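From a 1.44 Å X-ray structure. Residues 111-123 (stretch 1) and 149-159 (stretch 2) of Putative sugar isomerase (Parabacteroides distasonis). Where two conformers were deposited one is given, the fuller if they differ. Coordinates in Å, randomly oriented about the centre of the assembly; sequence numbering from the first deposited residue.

Stretch 1 111-123: NYELLPYVDKKVK
Stretch 2, residues 149-159: VHTKDLDPRIG

How do the two backbones run? Stretch 1 leaves a 3-10 segment, 112-114, for a helix from Leu115 onward; stretch 2 passes from a helix that includes His150 through type I turns Thr151-Leu154 and Asp155-Ile158 into a strand at Ile158-Gly159. They run in the same sense: CA of Tyr112 lies 7.9 Å from CA of His150, CA of Asp119 5.9 Å from CA of Asp155, and CA of Val122 6.8 Å from CA of Arg157.

What joins the aromatic ends? Tyr112 (chi1 m, chi2 -53°) and His150 (m, 90°) form an offset stack, centroids 4.2 Å apart and planes at 16°, so the shifted faces gain dispersion contact.

Which apolar side chains meet? Leu115 (m, t) sets CB 3.9 Å from CD1 of Leu154 (m, t). Ile158 (m, t) points toward the helix, its CD1 3.9 Å from CG1 of Val118 (t) and its CG1 4.0 Å from CG2 of Val122 (m). Leu115, Val118, Val122 and Ile158 are buried, packing at van der Waals range away from water.

How is charge handled? Asp119 (t) accepts a hydrogen bond at OD2 from N of Asp155, 2.9 Å. Lys123 (m, t, t, p) shares its charge between two carboxylates: NZ forms salt bridges to OD2 of Asp155 across the stretches and OD1 of Asp119 within its own, each at 2.8 Å. Within stretch 2, Asp155 (t) also pairs with Arg157 (m, t, m) in a salt bridge: NE to OD1 and NH2 to OD2, both 2.9 Å. One water links O of Lys123 (2.7 Å) to NH1 of Arg157 (3.0 Å).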

# COMPACT_ATOMS: atom_id res chain seq x y z
N ASN A 111 24.21 12.41 23.83
CA ASN A 111 23.86 13.08 25.08
C ASN A 111 24.03 14.61 24.84
O ASN A 111 24.93 15.07 24.11
CB ASN A 111 24.83 12.67 26.21
CG ASN A 111 24.65 11.23 26.67
OD1 ASN A 111 23.96 10.45 26.04
ND2 ASN A 111 25.27 10.89 27.80
N TYR A 112 23.17 15.41 25.45
CA TYR A 112 23.23 16.88 25.23
C TYR A 112 24.63 17.44 25.45
O TYR A 112 25.07 18.30 24.72
CB TYR A 112 22.30 17.63 26.22
CG TYR A 112 20.82 17.57 25.92
CD1 TYR A 112 20.30 17.92 24.70
CD2 TYR A 112 19.90 17.28 26.93
CE1 TYR A 112 18.96 17.85 24.44
CE2 TYR A 112 18.52 17.25 26.69
CZ TYR A 112 18.06 17.53 25.43
OH TYR A 112 16.70 17.51 25.09
N GLU A 113 25.29 16.98 26.49
CA GLU A 113 26.61 17.54 26.84
C GLU A 113 27.67 17.24 25.82
O GLU A 113 28.77 17.80 25.87
CB GLU A 113 27.06 17.09 28.25
CG GLU A 113 27.44 15.65 28.44
CD GLU A 113 26.27 14.67 28.66
OE1 GLU A 113 25.07 15.08 28.65
OE2 GLU A 113 26.60 13.45 28.88
N LEU A 114 27.39 16.31 24.93
CA LEU A 114 28.29 15.93 23.85
C LEU A 114 28.09 16.66 22.54
O LEU A 114 28.86 16.43 21.59
CB LEU A 114 28.25 14.41 23.61
CG LEU A 114 28.67 13.53 24.78
CD1 LEU A 114 28.38 12.06 24.50
CD2 LEU A 114 30.16 13.78 25.14
N LEU A 115 27.11 17.56 22.47
CA LEU A 115 26.91 18.34 21.26
C LEU A 115 28.13 19.15 20.80
O LEU A 115 28.46 19.19 19.61
CB LEU A 115 25.67 19.21 21.40
CG LEU A 115 24.35 18.41 21.29
CD1 LEU A 115 23.20 19.29 21.75
CD2 LEU A 115 24.10 17.84 19.94
N PRO A 116 28.88 19.76 21.74
CA PRO A 116 30.12 20.42 21.30
C PRO A 116 31.12 19.46 20.61
O PRO A 116 31.81 19.80 19.64
CB PRO A 116 30.70 20.97 22.60
CG PRO A 116 29.48 21.17 23.48
CD PRO A 116 28.55 20.03 23.17
N TYR A 117 31.20 18.23 21.10
CA TYR A 117 32.07 17.25 20.47
C TYR A 117 31.56 16.82 19.09
O TYR A 117 32.34 16.65 18.15
CB TYR A 117 32.26 16.05 21.41
CG TYR A 117 33.47 15.20 21.04
CD1 TYR A 117 34.74 15.65 21.34
CD2 TYR A 117 33.34 13.97 20.45
CE1 TYR A 117 35.87 14.92 21.03
CE2 TYR A 117 34.48 13.21 20.10
CZ TYR A 117 35.74 13.69 20.45
OH TYR A 117 36.90 12.98 20.11
N VAL A 118 30.26 16.64 18.95
CA VAL A 118 29.68 16.41 17.63
C VAL A 118 30.03 17.54 16.65
O VAL A 118 30.43 17.30 15.52
CB VAL A 118 28.15 16.24 17.70
CG1 VAL A 118 27.55 16.12 16.26
CG2 VAL A 118 27.79 14.99 18.52
N ASP A 119 29.97 18.77 17.14
CA ASP A 119 30.39 19.96 16.38
C ASP A 119 31.82 19.84 15.87
O ASP A 119 32.13 20.01 14.68
CB ASP A 119 30.15 21.22 17.20
CG ASP A 119 30.39 22.48 16.41
OD1 ASP A 119 31.60 22.75 16.10
OD2 ASP A 119 29.44 23.25 16.23
N LYS A 120 32.74 19.49 16.78
CA LYS A 120 34.15 19.25 16.43
C LYS A 120 34.26 18.17 15.34
O LYS A 120 35.01 18.31 14.35
CB LYS A 120 34.93 18.78 17.69
CG LYS A 120 36.39 18.65 17.51
CD LYS A 120 37.06 18.00 18.74
CE LYS A 120 37.88 18.92 19.49
NZ LYS A 120 38.55 18.20 20.63
N LYS A 121 33.47 17.09 15.45
CA LYS A 121 33.59 15.96 14.53
C LYS A 121 32.97 16.26 13.15
O LYS A 121 33.58 15.89 12.14
CB LYS A 121 33.00 14.69 15.18
CG LYS A 121 33.91 14.12 16.29
CD LYS A 121 35.11 13.38 15.67
CE LYS A 121 36.19 13.01 16.63
NZ LYS A 121 37.22 12.12 15.94
N VAL A 122 31.88 17.03 13.10
CA VAL A 122 31.36 17.37 11.80
C VAL A 122 32.36 18.26 11.07
O VAL A 122 32.47 18.14 9.84
CB VAL A 122 29.92 18.01 11.74
CG1 VAL A 122 28.85 17.06 12.31
CG2 VAL A 122 29.82 19.32 12.46
N LYS A 123 33.14 19.11 11.78
CA LYS A 123 34.19 19.92 11.14
C LYS A 123 35.34 19.06 10.62
O LYS A 123 35.86 19.29 9.54
CB LYS A 123 34.70 20.95 12.14
CG LYS A 123 33.69 22.07 12.39
CD LYS A 123 34.17 23.04 13.48
CE LYS A 123 33.42 24.35 13.49
NZ LYS A 123 31.91 24.25 13.75
N VAL A 149 16.53 24.17 19.22
CA VAL A 149 17.09 25.05 20.24
C VAL A 149 18.50 24.61 20.64
O VAL A 149 19.36 25.46 20.96
CB VAL A 149 16.14 25.14 21.50
CG1 VAL A 149 14.72 25.46 21.08
CG2 VAL A 149 16.20 23.86 22.32
N HIS A 150 18.77 23.31 20.61
CA HIS A 150 20.11 22.77 20.98
C HIS A 150 21.14 22.81 19.85
O HIS A 150 22.33 22.60 20.10
CB HIS A 150 19.96 21.35 21.53
CG HIS A 150 19.45 21.31 22.92
ND1 HIS A 150 18.11 21.25 23.23
CD2 HIS A 150 20.10 21.41 24.10
CE1 HIS A 150 17.96 21.29 24.55
NE2 HIS A 150 19.16 21.36 25.09
N THR A 151 20.70 23.06 18.62
CA THR A 151 21.59 23.06 17.48
C THR A 151 21.71 24.40 16.69
O THR A 151 22.66 24.54 15.90
CB THR A 151 21.24 21.97 16.47
OG1 THR A 151 19.94 22.19 15.93
CG2 THR A 151 21.33 20.58 17.11
N LYS A 152 20.78 25.34 16.87
CA LYS A 152 20.70 26.49 15.99
C LYS A 152 21.97 27.37 16.07
O LYS A 152 22.30 28.06 15.09
CB LYS A 152 19.46 27.31 16.32
CG LYS A 152 19.40 27.79 17.75
CD LYS A 152 18.21 28.75 18.05
CE LYS A 152 18.65 30.23 18.01
NZ LYS A 152 19.66 30.62 19.08
N ASP A 153 22.69 27.31 17.20
CA ASP A 153 23.89 28.10 17.34
C ASP A 153 25.18 27.34 17.05
O ASP A 153 26.28 27.92 17.17
CB ASP A 153 23.94 28.73 18.73
CG ASP A 153 22.96 29.85 18.93
OD1 ASP A 153 22.45 30.44 17.94
OD2 ASP A 153 22.68 30.15 20.13
N LEU A 154 25.05 26.05 16.71
CA LEU A 154 26.19 25.20 16.45
C LEU A 154 26.42 25.06 14.93
O LEU A 154 25.75 25.72 14.13
CB LEU A 154 26.00 23.82 17.09
CG LEU A 154 25.78 23.86 18.62
CD1 LEU A 154 25.64 22.43 19.13
CD2 LEU A 154 26.91 24.65 19.34
N ASP A 155 27.35 24.22 14.53
CA ASP A 155 27.70 24.10 13.14
C ASP A 155 26.43 23.82 12.29
O ASP A 155 25.56 23.04 12.71
CB ASP A 155 28.66 22.91 12.99
CG ASP A 155 29.34 22.85 11.66
OD1 ASP A 155 28.63 22.48 10.68
OD2 ASP A 155 30.54 23.22 11.58
N PRO A 156 26.35 24.44 11.10
CA PRO A 156 25.20 24.25 10.22
C PRO A 156 24.94 22.80 9.80
O PRO A 156 23.82 22.47 9.37
CB PRO A 156 25.57 25.08 9.02
CG PRO A 156 26.44 26.09 9.50
CD PRO A 156 27.25 25.50 10.61
N ARG A 157 25.96 21.92 9.89
CA ARG A 157 25.83 20.52 9.54
C ARG A 157 25.17 19.61 10.60
O ARG A 157 24.99 18.43 10.36
CB ARG A 157 27.19 19.99 9.10
CG ARG A 157 27.69 20.55 7.78
CD ARG A 157 29.16 20.30 7.57
NE ARG A 157 29.97 21.07 8.52
CZ ARG A 157 31.27 21.27 8.42
NH1 ARG A 157 31.98 20.78 7.40
NH2 ARG A 157 31.90 22.03 9.33
N ILE A 158 24.84 20.18 11.76
CA ILE A 158 24.14 19.49 12.81
C ILE A 158 22.66 19.89 12.78
O ILE A 158 22.30 21.04 12.80
CB ILE A 158 24.70 19.78 14.18
CG1 ILE A 158 26.20 19.50 14.26
CG2 ILE A 158 23.94 18.93 15.18
CD1 ILE A 158 26.89 19.95 15.58
N GLY A 159 21.80 18.89 12.67
CA GLY A 159 20.35 19.12 12.67
C GLY A 159 19.58 17.94 13.23
O GLY A 159 20.04 17.25 14.12
O HOH W 1 34.93 20.66 7.40